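Local coordinates for protein isoprenyl transferase (Campylobacter jejuni, PDB 3UGS) that probably condenses isopentenyl diphosphate with allylic diphosphates, using magnesium, to build long polyprenyl diphosphates such as undecaprenyl diphosphate, at residues H9-D15 against V169-V175. Sequence-based numbering, arbitrary orientation.
Sequences HLAVVMD and VDLMLRV. With FFT ((2Z,6Z)-3,7,11-trimethyldodeca-2,6,10-trien-1-yl dihydrogen phosphate), chain C.
Backbone hydrogen bonds join Ala11, Val13 and Asp15 to Leu171, Leu173 and Val175 in parallel register. The amide of Ala11 reaches Leu171 O and its carbonyl takes the amide of Leu173; Val13 repeats this between Leu173 and Val175. The series ends with Asp15 N on Val175 O at 3.0 Å. At the other end, His9 O accepts Asp170 N, with a weak bond from Leu171 N, while His9 N meets the anti lone pair of Asp170 OD2 at 3.0 Å; that oxygen also takes the amide of Lys8.

Apolar side chains split between the two sheet faces. Leu10 lies alongside Leu171, CD1 to CD2 3.8 Å, and Val12 beside Leu173; helix 206-218 covers the leucines of 171-175 through Ile212. On the other face, the doubly bent chain of Met172 brings SD 3.8 Å from Ala11 CB. At the start of the pair, Val169 CG2 makes a CH-pi contact over the His9 ring, whose NE2 bonds Ser55 OG. Both strands are central in the parallel sheet of the cis-prenyltransferase fold, between strands 53-60 and 193-197, and their C-terminal ends open into the active site.

There, the Arg174 chain bends at chi2 and chi3 (72° and 67°), and Val13 CG1 sits over one guanidinium face, 3.7 Å from NE. Two nitrogens grip the farnesyl monophosphate: NH1 of Arg174 gives ligand O1 a 2.7 Å bond, and NH2 gives O3 one of 2.8 Å. Arg180 O also accepts from NH2. Asp15 is probably catalytic and a magnesium ligand, as in related synthases. Its OD2 and Arg174 NH1 form a salt bridge at 3.3 Å whose hydrogen bond is weak, the carboxylate turned 68° from the guanidinium plane; the amides of Asn177 and Ala178 hold its two oxygens.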
ATOM      1  N   HIS A   9      10.953  -6.748   9.971  1.00 23.97           N
ATOM      2  CA  HIS A   9      10.354  -5.404  10.002  1.00 23.59           C
ATOM      3  C   HIS A   9       8.885  -5.498  10.178  1.00 22.54           C
ATOM      4  O   HIS A   9       8.157  -5.902   9.307  1.00 21.22           O
ATOM      5  CB  HIS A   9      10.686  -4.623   8.749  1.00 23.20           C
ATOM      6  CG  HIS A   9      10.286  -3.186   8.790  1.00 22.08           C
ATOM      7  ND1 HIS A   9      10.462  -2.359   7.726  1.00 23.94           N
ATOM      8  CD2 HIS A   9       9.701  -2.430   9.772  1.00 22.99           C
ATOM      9  CE1 HIS A   9      10.025  -1.120   8.032  1.00 21.22           C
ATOM     10  NE2 HIS A   9       9.551  -1.157   9.283  1.00 23.13           N
ATOM     11  N   LEU A  10       8.483  -5.113  11.365  1.00 22.88           N
ATOM     12  CA  LEU A  10       7.092  -5.058  11.761  1.00 23.46           C
ATOM     13  C   LEU A  10       6.632  -3.614  11.793  1.00 24.53           C
ATOM     14  O   LEU A  10       7.258  -2.765  12.446  1.00 24.12           O
ATOM     15  CB  LEU A  10       6.910  -5.694  13.124  1.00 23.18           C
ATOM     16  CG  LEU A  10       5.501  -5.628  13.737  1.00 24.15           C
ATOM     17  CD1 LEU A  10       4.436  -6.331  12.906  1.00 23.18           C
ATOM     18  CD2 LEU A  10       5.547  -6.209  15.151  1.00 22.75           C
ATOM     19  N   ALA A  11       5.548  -3.348  11.081  1.00 23.03           N
ATOM     20  CA  ALA A  11       4.923  -2.012  11.089  1.00 22.77           C
ATOM     21  C   ALA A  11       3.541  -2.066  11.736  1.00 24.86           C
ATOM     22  O   ALA A  11       2.747  -3.009  11.529  1.00 22.79           O
ATOM     23  CB  ALA A  11       4.833  -1.413   9.696  1.00 21.75           C
ATOM     24  N   VAL A  12       3.262  -1.012  12.498  1.00 24.48           N
ATOM     25  CA  VAL A  12       2.048  -0.924  13.272  1.00 26.17           C
ATOM     26  C   VAL A  12       1.383   0.425  13.172  1.00 28.33           C
ATOM     27  O   VAL A  12       2.013   1.484  13.346  1.00 32.82           O
ATOM     28  CB  VAL A  12       2.316  -1.230  14.757  1.00 20.00           C
ATOM     29  CG1 VAL A  12       1.051  -1.035  15.578  1.00 20.00           C
ATOM     30  CG2 VAL A  12       2.852  -2.645  14.921  1.00 20.00           C
ATOM     31  N   VAL A  13       0.097   0.367  12.902  1.00 26.55           N
ATOM     32  CA  VAL A  13      -0.751   1.532  12.938  1.00 29.46           C
ATOM     33  C   VAL A  13      -2.039   1.214  13.664  1.00 32.58           C
ATOM     34  O   VAL A  13      -2.656   0.171  13.481  1.00 35.12           O
ATOM     35  CB  VAL A  13      -1.087   2.121  11.559  1.00 31.19           C
ATOM     36  CG1 VAL A  13      -1.772   1.086  10.683  1.00 32.46           C
ATOM     37  CG2 VAL A  13      -1.987   3.371  11.740  1.00 32.54           C
ATOM     38  N   MET A  14      -2.442   2.148  14.499  1.00 35.88           N
ATOM     39  CA  MET A  14      -3.701   1.995  15.269  1.00 37.97           C
ATOM     40  C   MET A  14      -4.744   2.966  14.756  1.00 33.02           C
ATOM     41  O   MET A  14      -4.426   3.983  14.189  1.00 31.89           O
ATOM     42  CB  MET A  14      -3.456   2.211  16.754  1.00 41.88           C
ATOM     43  CG  MET A  14      -2.236   1.440  17.245  1.00 47.35           C
ATOM     44  SD  MET A  14      -1.348   2.325  18.538  1.00 60.07           S
ATOM     45  CE  MET A  14       0.061   1.240  18.785  1.00 47.97           C
ATOM     46  N   ASP A  15      -5.993   2.614  14.937  1.00 33.09           N
ATOM     47  CA  ASP A  15      -7.082   3.520  14.581  1.00 32.32           C
ATOM     48  C   ASP A  15      -6.783   4.916  15.098  1.00 32.43           C
ATOM     49  O   ASP A  15      -6.469   5.142  16.244  1.00 31.58           O
ATOM     50  CB  ASP A  15      -8.412   3.079  15.137  1.00 34.35           C
ATOM     51  CG  ASP A  15      -9.072   2.026  14.295  1.00 36.98           C
ATOM     52  OD1 ASP A  15     -10.271   1.788  14.551  1.00 38.61           O
ATOM     53  OD2 ASP A  15      -8.415   1.445  13.386  1.00 35.14           O
ATOM     54  N   VAL A 169       8.772  -3.756   4.562  1.00 20.52           N
ATOM     55  CA  VAL A 169       7.874  -4.201   5.631  1.00 19.98           C
ATOM     56  C   VAL A 169       7.504  -5.647   5.329  1.00 21.08           C
ATOM     57  O   VAL A 169       7.091  -5.999   4.235  1.00 20.69           O
ATOM     58  CB  VAL A 169       6.580  -3.355   5.730  1.00 19.95           C
ATOM     59  CG1 VAL A 169       5.535  -4.048   6.615  1.00 20.13           C
ATOM     60  CG2 VAL A 169       6.899  -1.925   6.183  1.00 18.51           C
ATOM     61  N   ASP A 170       7.716  -6.488   6.305  1.00 21.93           N
ATOM     62  CA  ASP A 170       7.296  -7.919   6.228  1.00 22.35           C
ATOM     63  C   ASP A 170       5.885  -8.110   6.670  1.00 21.73           C
ATOM     64  O   ASP A 170       5.082  -8.767   6.009  1.00 20.66           O
ATOM     65  CB  ASP A 170       8.213  -8.784   7.064  1.00 23.53           C
ATOM     66  CG  ASP A 170       9.668  -8.660   6.595  1.00 26.90           C
ATOM     67  OD1 ASP A 170       9.949  -8.944   5.383  1.00 26.74           O
ATOM     68  OD2 ASP A 170      10.519  -8.262   7.427  1.00 28.02           O
ATOM     69  N   LEU A 171       5.598  -7.488   7.806  1.00 22.89           N
ATOM     70  CA  LEU A 171       4.230  -7.463   8.387  1.00 22.90           C
ATOM     71  C   LEU A 171       3.712  -6.075   8.746  1.00 23.32           C
ATOM     72  O   LEU A 171       4.296  -5.341   9.530  1.00 23.66           O
ATOM     73  CB  LEU A 171       4.130  -8.364   9.605  1.00 22.88           C
ATOM     74  CG  LEU A 171       2.701  -8.501  10.125  1.00 24.37           C
ATOM     75  CD1 LEU A 171       1.761  -9.080   9.081  1.00 26.13           C
ATOM     76  CD2 LEU A 171       2.647  -9.332  11.391  1.00 26.31           C
ATOM     77  N   MET A 172       2.587  -5.758   8.143  1.00 24.04           N
ATOM     78  CA  MET A 172       1.820  -4.544   8.437  1.00 24.57           C
ATOM     79  C   MET A 172       0.590  -4.915   9.272  1.00 25.65           C
ATOM     80  O   MET A 172      -0.376  -5.473   8.781  1.00 25.65           O
ATOM     81  CB  MET A 172       1.405  -3.807   7.165  1.00 25.24           C
ATOM     82  CG  MET A 172       0.524  -2.588   7.386  1.00 26.83           C
ATOM     83  SD  MET A 172       1.348  -1.232   8.234  1.00 31.69           S
ATOM     84  CE  MET A 172       2.276  -0.406   6.969  1.00 27.34           C
ATOM     85  N   LEU A 173       0.665  -4.543  10.537  1.00 24.99           N
ATOM     86  CA  LEU A 173      -0.385  -4.781  11.506  1.00 25.13           C
ATOM     87  C   LEU A 173      -1.231  -3.523  11.798  1.00 26.82           C
ATOM     88  O   LEU A 173      -0.767  -2.503  12.273  1.00 25.08           O
ATOM     89  CB  LEU A 173       0.206  -5.352  12.797  1.00 26.65           C
ATOM     90  CG  LEU A 173      -0.756  -5.624  13.963  1.00 27.26           C
ATOM     91  CD1 LEU A 173      -1.593  -6.891  13.762  1.00 27.35           C
ATOM     92  CD2 LEU A 173       0.060  -5.742  15.239  1.00 28.05           C
ATOM     93  N   ARG A 174      -2.495  -3.623  11.466  1.00 27.18           N
ATOM     94  CA  ARG A 174      -3.480  -2.596  11.836  1.00 28.73           C
ATOM     95  C   ARG A 174      -4.177  -3.033  13.137  1.00 30.55           C
ATOM     96  O   ARG A 174      -4.732  -4.112  13.228  1.00 29.60           O
ATOM     97  CB  ARG A 174      -4.509  -2.354  10.725  1.00 29.50           C
ATOM     98  CG  ARG A 174      -5.815  -1.723  11.197  1.00 31.47           C
ATOM     99  CD  ARG A 174      -5.689  -0.237  11.587  1.00 32.24           C
ATOM    100  NE  ARG A 174      -5.389   0.628  10.433  1.00 32.91           N
ATOM    101  CZ  ARG A 174      -5.592   1.944  10.376  1.00 31.55           C
ATOM    102  NH1 ARG A 174      -6.067   2.605  11.417  1.00 32.04           N
ATOM    103  NH2 ARG A 174      -5.299   2.613   9.273  1.00 30.81           N
ATOM    104  N   VAL A 175      -4.081  -2.205  14.155  1.00 30.82           N
ATOM    105  CA  VAL A 175      -4.858  -2.416  15.370  1.00 31.57           C
ATOM    106  C   VAL A 175      -5.989  -1.390  15.450  1.00 31.09           C
ATOM    107  O   VAL A 175      -5.806  -0.218  15.758  1.00 34.34           O
ATOM    108  CB  VAL A 175      -4.019  -2.328  16.639  1.00 35.62           C
ATOM    109  CG1 VAL A 175      -4.869  -2.752  17.831  1.00 37.23           C
ATOM    110  CG2 VAL A 175      -2.769  -3.200  16.516  1.00 37.62           C
TER
HETATM  111  O3  FFT C 401      -6.526   5.119   9.064  1.00 26.79           O
HETATM  112  P   FFT C 401      -6.767   5.964  10.287  1.00 28.13           P
HETATM  113  O1  FFT C 401      -6.890   5.158  11.544  1.00 27.74           O
HETATM  114  O2  FFT C 401      -7.839   7.005  10.022  1.00 29.08           O
HETATM  115  O   FFT C 401      -5.436   6.848  10.564  1.00 28.80           O
HETATM  116  C14 FFT C 401      -4.224   6.234  11.051  1.00 28.73           C
HETATM  117  C13 FFT C 401      -3.070   7.211  11.027  1.00 28.32           C
HETATM  118  C11 FFT C 401      -2.359   7.512  12.109  1.00 30.48           C
HETATM  119  C12 FFT C 401      -1.244   8.484  12.028  1.00 29.77           C
HETATM  120  C10 FFT C 401      -2.586   6.818  13.425  1.00 35.39           C
HETATM  121  C9  FFT C 401      -2.853   7.786  14.541  1.00 37.52           C
HETATM  122  C8  FFT C 401      -3.381   7.035  15.749  1.00 37.69           C
HETATM  123  C6  FFT C 401      -2.681   6.960  16.898  1.00 38.77           C
HETATM  124  C7  FFT C 401      -3.221   6.236  18.109  1.00 34.62           C
HETATM  125  C5  FFT C 401      -1.332   7.618  16.981  1.00 39.02           C
HETATM  126  C4  FFT C 401      -1.156   8.042  18.420  1.00 42.58           C
HETATM  127  C3  FFT C 401      -0.021   9.022  18.591  1.00 42.03           C
HETATM  128  C1  FFT C 401       0.497   9.219  19.828  1.00 44.90           C
HETATM  129  C2  FFT C 401      -0.055   8.463  21.026  1.00 39.87           C
HETATM  130  C   FFT C 401       1.639  10.200  19.991  1.00 42.92           C